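Local coordinates for adenylosuccinate lyase (Francisella tularensis subsp. tularensis SCHU S4, PDB 4EEI), which probably catalyses two fumarate-releasing steps of de novo purine synthesis, cleaving adenylosuccinate to AMP and the succinyl-carboxamide intermediate SAICAR to AICAR, at residues T177-S181 / E195-A199; A362-F366 / H400-L404. All blocks are in the same frame, centred on the assembly; numbering follows the deposited sequence.

Contact 1: residues T177-S181 / E195-A199; sequences TVQFS and EKKAA
Residues 177-181 form an extended loop segment between helices 151-173 and 192-202. Thr177, Val178 and Gln179 have a strand-like backbone, with phi from -128° to -141° and psi from 142° to 173°. At Phe180 psi drops to 70°, and Ser181 sits at -114°/-4°. Residues 195-199 are regular helix within 192-202. The CA atoms come nearest at Phe180 and Glu195, 5.0 Å apart, and at Val178 and Ala199, 6.4 Å apart. Glu195 is the polar link. With chi1 and chi2 both t, its side chain reaches out to the loop backbone. Phe180 N donates a hydrogen bond to Glu195 OE2, 2.8 Å long and nearly straight at 168°. The other oxygen, OE1, is held by a hydrogen bond from Tyr187 and by a salt bridge to Arg428 of a neighbouring subunit. The carboxylate thus ties the loop to helix 192-202 and to that subunit, beside the long helices, such as 94-131, of the lyase 1 (fumarase/aspartase) fold. Next, Ala198 places its CB over one face of the Phe180 ring, 3.9 Å from the centroid and 23° off the normal, a CH-pi contact. Phe180 is in the m rotamer, and its CE2 lies 3.6 Å from Ala198 CB. Val26 and Ile30 of helix 16-33 also touch this ring. Ala199 closes the helix turn, its N bonding to Glu195 O at 2.9 Å. Ala199 CB meets Val178 CG2 at 3.5 Å. Gln179 points its CB away from the helix, and its NE2 hydrogen-bonds to the backbone O of the succinate-binding residue Gln212.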
loop_
_atom_site.group_PDB
_atom_site.type_symbol
_atom_site.label_atom_id
_atom_site.label_comp_id
_atom_site.label_asym_id
_atom_site.label_seq_id
_atom_site.Cartn_x
_atom_site.Cartn_y
_atom_site.Cartn_z
ATOM N N THR B 177 7.278 19.682 15.878
ATOM C CA THR B 177 6.873 21.016 16.297
ATOM C C THR B 177 5.863 20.910 17.432
ATOM O O THR B 177 5.389 19.817 17.750
ATOM C CB THR B 177 6.150 21.757 15.147
ATOM O OG1 THR B 177 5.059 20.947 14.681
ATOM C CG2 THR B 177 7.105 22.066 13.978
ATOM N N VAL B 178 5.513 22.053 18.012
ATOM C CA VAL B 178 4.390 22.118 18.935
ATOM C C VAL B 178 3.451 23.240 18.500
ATOM O O VAL B 178 3.799 24.054 17.633
ATOM C CB VAL B 178 4.863 22.334 20.383
ATOM C CG1 VAL B 178 5.700 21.141 20.851
ATOM C CG2 VAL B 178 5.667 23.621 20.473
ATOM N N GLN B 179 2.256 23.285 19.084
ATOM C CA GLN B 179 1.315 24.353 18.769
ATOM C C GLN B 179 0.573 24.797 20.017
ATOM O O GLN B 179 0.220 23.979 20.864
ATOM C CB GLN B 179 0.301 23.903 17.705
ATOM C CG GLN B 179 -0.528 22.674 18.126
ATOM C CD GLN B 179 -1.922 22.651 17.510
ATOM O OE1 GLN B 179 -2.361 23.627 16.906
ATOM N NE2 GLN B 179 -2.624 21.534 17.670
ATOM N N PHE B 180 0.342 26.100 20.129
ATOM C CA PHE B 180 -0.593 26.612 21.120
ATOM C C PHE B 180 -1.382 27.724 20.440
ATOM O O PHE B 180 -1.206 28.905 20.741
ATOM C CB PHE B 180 0.149 27.133 22.357
ATOM C CG PHE B 180 0.973 26.084 23.062
ATOM C CD1 PHE B 180 0.414 25.303 24.064
ATOM C CD2 PHE B 180 2.311 25.894 22.734
ATOM C CE1 PHE B 180 1.167 24.338 24.723
ATOM C CE2 PHE B 180 3.085 24.923 23.393
ATOM C CZ PHE B 180 2.508 24.148 24.384
ATOM N N SER B 181 -2.243 27.334 19.501
ATOM C CA SER B 181 -2.895 28.293 18.618
ATOM C C SER B 181 -4.410 28.380 18.824
ATOM O O SER B 181 -5.081 29.190 18.194
ATOM C CB SER B 181 -2.575 27.960 17.156
ATOM O OG SER B 181 -2.880 26.610 16.851
ATOM N N GLU B 195 2.515 31.368 22.826
ATOM C CA GLU B 195 2.854 30.129 22.146
ATOM C C GLU B 195 4.361 29.942 22.077
ATOM O O GLU B 195 4.880 28.875 22.393
ATOM C CB GLU B 195 2.268 30.148 20.737
ATOM C CG GLU B 195 2.608 28.921 19.929
ATOM C CD GLU B 195 1.942 28.934 18.573
ATOM O OE1 GLU B 195 2.011 29.980 17.888
ATOM O OE2 GLU B 195 1.371 27.890 18.186
ATOM N N LYS B 196 5.064 31.000 21.687
ATOM C CA LYS B 196 6.519 30.948 21.535
ATOM C C LYS B 196 7.233 30.669 22.870
ATOM O O LYS B 196 8.186 29.878 22.929
ATOM C CB LYS B 196 7.006 32.274 20.933
ATOM C CG LYS B 196 8.462 32.271 20.494
ATOM C CD LYS B 196 8.692 31.213 19.430
ATOM C CE LYS B 196 10.119 31.248 18.911
ATOM N NZ LYS B 196 11.122 31.120 20.006
ATOM N N LYS B 197 6.781 31.321 23.939
ATOM C CA LYS B 197 7.371 31.097 25.261
ATOM C C LYS B 197 7.166 29.652 25.708
ATOM O O LYS B 197 8.084 28.999 26.202
ATOM C CB LYS B 197 6.772 32.057 26.291
ATOM C CG LYS B 197 7.176 33.511 26.103
ATOM C CD LYS B 197 6.437 34.418 27.089
ATOM C CE LYS B 197 6.732 35.890 26.830
ATOM N NZ LYS B 197 5.725 36.771 27.495
ATOM N N ALA B 198 5.951 29.155 25.523
ATOM C CA ALA B 198 5.631 27.786 25.902
ATOM C C ALA B 198 6.458 26.790 25.091
ATOM O O ALA B 198 6.946 25.798 25.628
ATOM C CB ALA B 198 4.150 27.525 25.711
ATOM N N ALA B 199 6.596 27.046 23.790
ATOM C CA ALA B 199 7.407 26.187 22.921
ATOM C C ALA B 199 8.871 26.186 23.348
ATOM O O ALA B 199 9.536 25.141 23.318
ATOM C CB ALA B 199 7.268 26.615 21.463
#

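Contact 2: residues A362-F366 / H400-L404; sequences ANTPF and HNIIL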
loop_
_atom_site.group_PDB
_atom_site.type_symbol
_atom_site.label_atom_id
_atom_site.label_comp_id
_atom_site.label_asym_id
_atom_site.label_seq_id
_atom_site.Cartn_x
_atom_site.Cartn_y
_atom_site.Cartn_z
ATOM N N ALA B 362 42.456 -4.771 -25.263
ATOM C CA ALA B 362 43.200 -3.597 -24.807
ATOM C C ALA B 362 44.685 -3.602 -25.185
ATOM O O ALA B 362 45.324 -2.547 -25.200
ATOM C CB ALA B 362 43.048 -3.432 -23.320
ATOM N N ASN B 363 45.234 -4.779 -25.480
ATOM C CA ASN B 363 46.678 -4.893 -25.683
ATOM C C ASN B 363 47.135 -5.398 -27.049
ATOM O O ASN B 363 48.333 -5.475 -27.310
ATOM C CB ASN B 363 47.310 -5.734 -24.569
ATOM C CG ASN B 363 47.277 -5.033 -23.227
ATOM O OD1 ASN B 363 47.999 -4.060 -23.009
ATOM N ND2 ASN B 363 46.438 -5.522 -22.318
ATOM N N THR B 364 46.190 -5.750 -27.912
ATOM C CA THR B 364 46.520 -6.131 -29.281
ATOM C C THR B 364 45.773 -5.225 -30.246
ATOM O O THR B 364 44.772 -4.616 -29.874
ATOM C CB THR B 364 46.137 -7.594 -29.594
ATOM O OG1 THR B 364 44.720 -7.693 -29.783
ATOM C CG2 THR B 364 46.571 -8.521 -28.472
ATOM N N PRO B 365 46.277 -5.116 -31.484
ATOM C CA PRO B 365 45.572 -4.488 -32.608
ATOM C C PRO B 365 44.382 -5.316 -33.115
ATOM O O PRO B 365 43.608 -4.812 -33.929
ATOM C CB PRO B 365 46.650 -4.422 -33.700
ATOM C CG PRO B 365 47.944 -4.442 -32.966
ATOM C CD PRO B 365 47.709 -5.315 -31.774
ATOM N N PHE B 366 44.247 -6.557 -32.653
ATOM C CA PHE B 366 43.144 -7.432 -33.067
ATOM C C PHE B 366 41.777 -6.862 -32.678
ATOM O O PHE B 366 41.686 -6.023 -31.786
ATOM C CB PHE B 366 43.313 -8.819 -32.442
ATOM C CG PHE B 366 43.823 -9.863 -33.398
ATOM C CD1 PHE B 366 43.346 -9.922 -34.701
ATOM C CD2 PHE B 366 44.775 -10.790 -32.996
ATOM C CE1 PHE B 366 43.809 -10.884 -35.585
ATOM C CE2 PHE B 366 45.244 -11.755 -33.875
ATOM C CZ PHE B 366 44.759 -11.802 -35.170
ATOM N N HIS B 400 50.802 -15.278 -33.460
ATOM C CA HIS B 400 50.730 -13.917 -33.972
ATOM C C HIS B 400 51.948 -13.043 -33.809
ATOM O O HIS B 400 51.933 -11.864 -34.222
ATOM C CB HIS B 400 49.500 -13.214 -33.405
ATOM C CG HIS B 400 48.249 -14.059 -33.445
ATOM N ND1 HIS B 400 47.912 -14.899 -32.452
ATOM C CD2 HIS B 400 47.254 -14.175 -34.414
ATOM C CE1 HIS B 400 46.758 -15.519 -32.762
ATOM N NE2 HIS B 400 46.356 -15.075 -33.963
ATOM N N ASN B 401 53.010 -13.574 -33.217
ATOM C CA ASN B 401 54.225 -12.788 -33.014
ATOM C C ASN B 401 54.002 -11.515 -32.190
ATOM O O ASN B 401 54.603 -10.476 -32.461
ATOM C CB ASN B 401 54.854 -12.432 -34.363
ATOM C CG ASN B 401 56.331 -12.112 -34.253
ATOM O OD1 ASN B 401 57.141 -12.583 -35.051
ATOM N ND2 ASN B 401 56.690 -11.304 -33.262
ATOM N N ILE B 402 53.138 -11.610 -31.184
ATOM C CA ILE B 402 52.856 -10.506 -30.269
ATOM C C ILE B 402 53.460 -10.720 -28.874
ATOM O O ILE B 402 53.363 -11.807 -28.298
ATOM C CB ILE B 402 51.326 -10.239 -30.174
ATOM C CG1 ILE B 402 50.794 -9.754 -31.523
ATOM C CG2 ILE B 402 51.004 -9.225 -29.081
ATOM C CD1 ILE B 402 49.318 -9.414 -31.517
ATOM N N ILE B 403 54.085 -9.672 -28.342
ATOM C CA ILE B 403 54.776 -9.752 -27.059
ATOM C C ILE B 403 53.932 -9.155 -25.936
ATOM O O ILE B 403 53.617 -7.963 -25.946
ATOM C CB ILE B 403 56.169 -9.080 -27.117
ATOM C CG1 ILE B 403 57.190 -10.023 -27.756
ATOM C CG2 ILE B 403 56.647 -8.687 -25.726
ATOM C CD1 ILE B 403 57.004 -10.248 -29.246
ATOM N N LEU B 404 53.566 -9.996 -24.972
ATOM C CA LEU B 404 52.662 -9.594 -23.899
ATOM C C LEU B 404 53.151 -10.046 -22.527
ATOM O O LEU B 404 53.758 -11.107 -22.397
ATOM C CB LEU B 404 51.273 -10.185 -24.141
ATOM C CG LEU B 404 50.491 -9.701 -25.358
ATOM C CD1 LEU B 404 49.261 -10.557 -25.551
ATOM C CD2 LEU B 404 50.103 -8.248 -25.188
#
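The two segments run nearly antiparallel: the end-to-end directions of 363-366 and 400-404 differ by 165°. Each spans or borders the C-terminal end of a helix. Helix 352-363 stops at Asn363, and Thr364 is the first residue to leave helical angles, at -122°/158°. On the other side, Asn401 leaves helix 388-400 with a positive phi of 58°, and the chain then runs extended through Leu404. The backbones stay apart. The nearest CA pairs, Asn363 with Leu404 and Thr364 with Ile402, are both 7.8 Å apart, so side chains fill the gap. Leu404 CD2 lies 3.8 Å from Asn363 CB. Ile402 CD1 sits 4.1 Å from Thr364 CB and 4.4 Å from Pro365 CD. Ile402 and Leu404 both point toward the other segment, while Ile403 between them is out of reach. At the far end, Phe366 turns its ring edge to the face of His400 in an offset edge-to-face pair. The centroids are 5.0 Å apart and the planes stand at 87°. Thr364 OG1 hydrogen-bonds to Leu360 O of the preceding helical turn and accepts a weak bond from Phe366 N, 3.1 Å long. Lys86 NZ of a neighbouring subunit hydrogen-bonds to Thr364 O. This surface contact joins the ends of helices 352-363 and 388-400. Helix 368-381 adjoins it, with Cys371 touching Thr364 and Phe366, and Ile374 touching Phe366 and His400.

Contacts 1 and 2 lie on opposite sides of the chain's centre. Their centres are 76 Å apart and their nearest atoms about 58 Å apart, so they do not touch. In sequence they are in series: contact 1 closes before contact 2 opens. Contact 1 is buried and near the active site. The side chain of Gln179 is about 9 Å from a bound AMP and about 10 Å from a bound succinate. Contact 2 is at the surface; its centre is 52 Å from the centre of the chain, and it lies away from the annotated ligand and metal sites. Both contacts have partners on a second subunit of the tetramer.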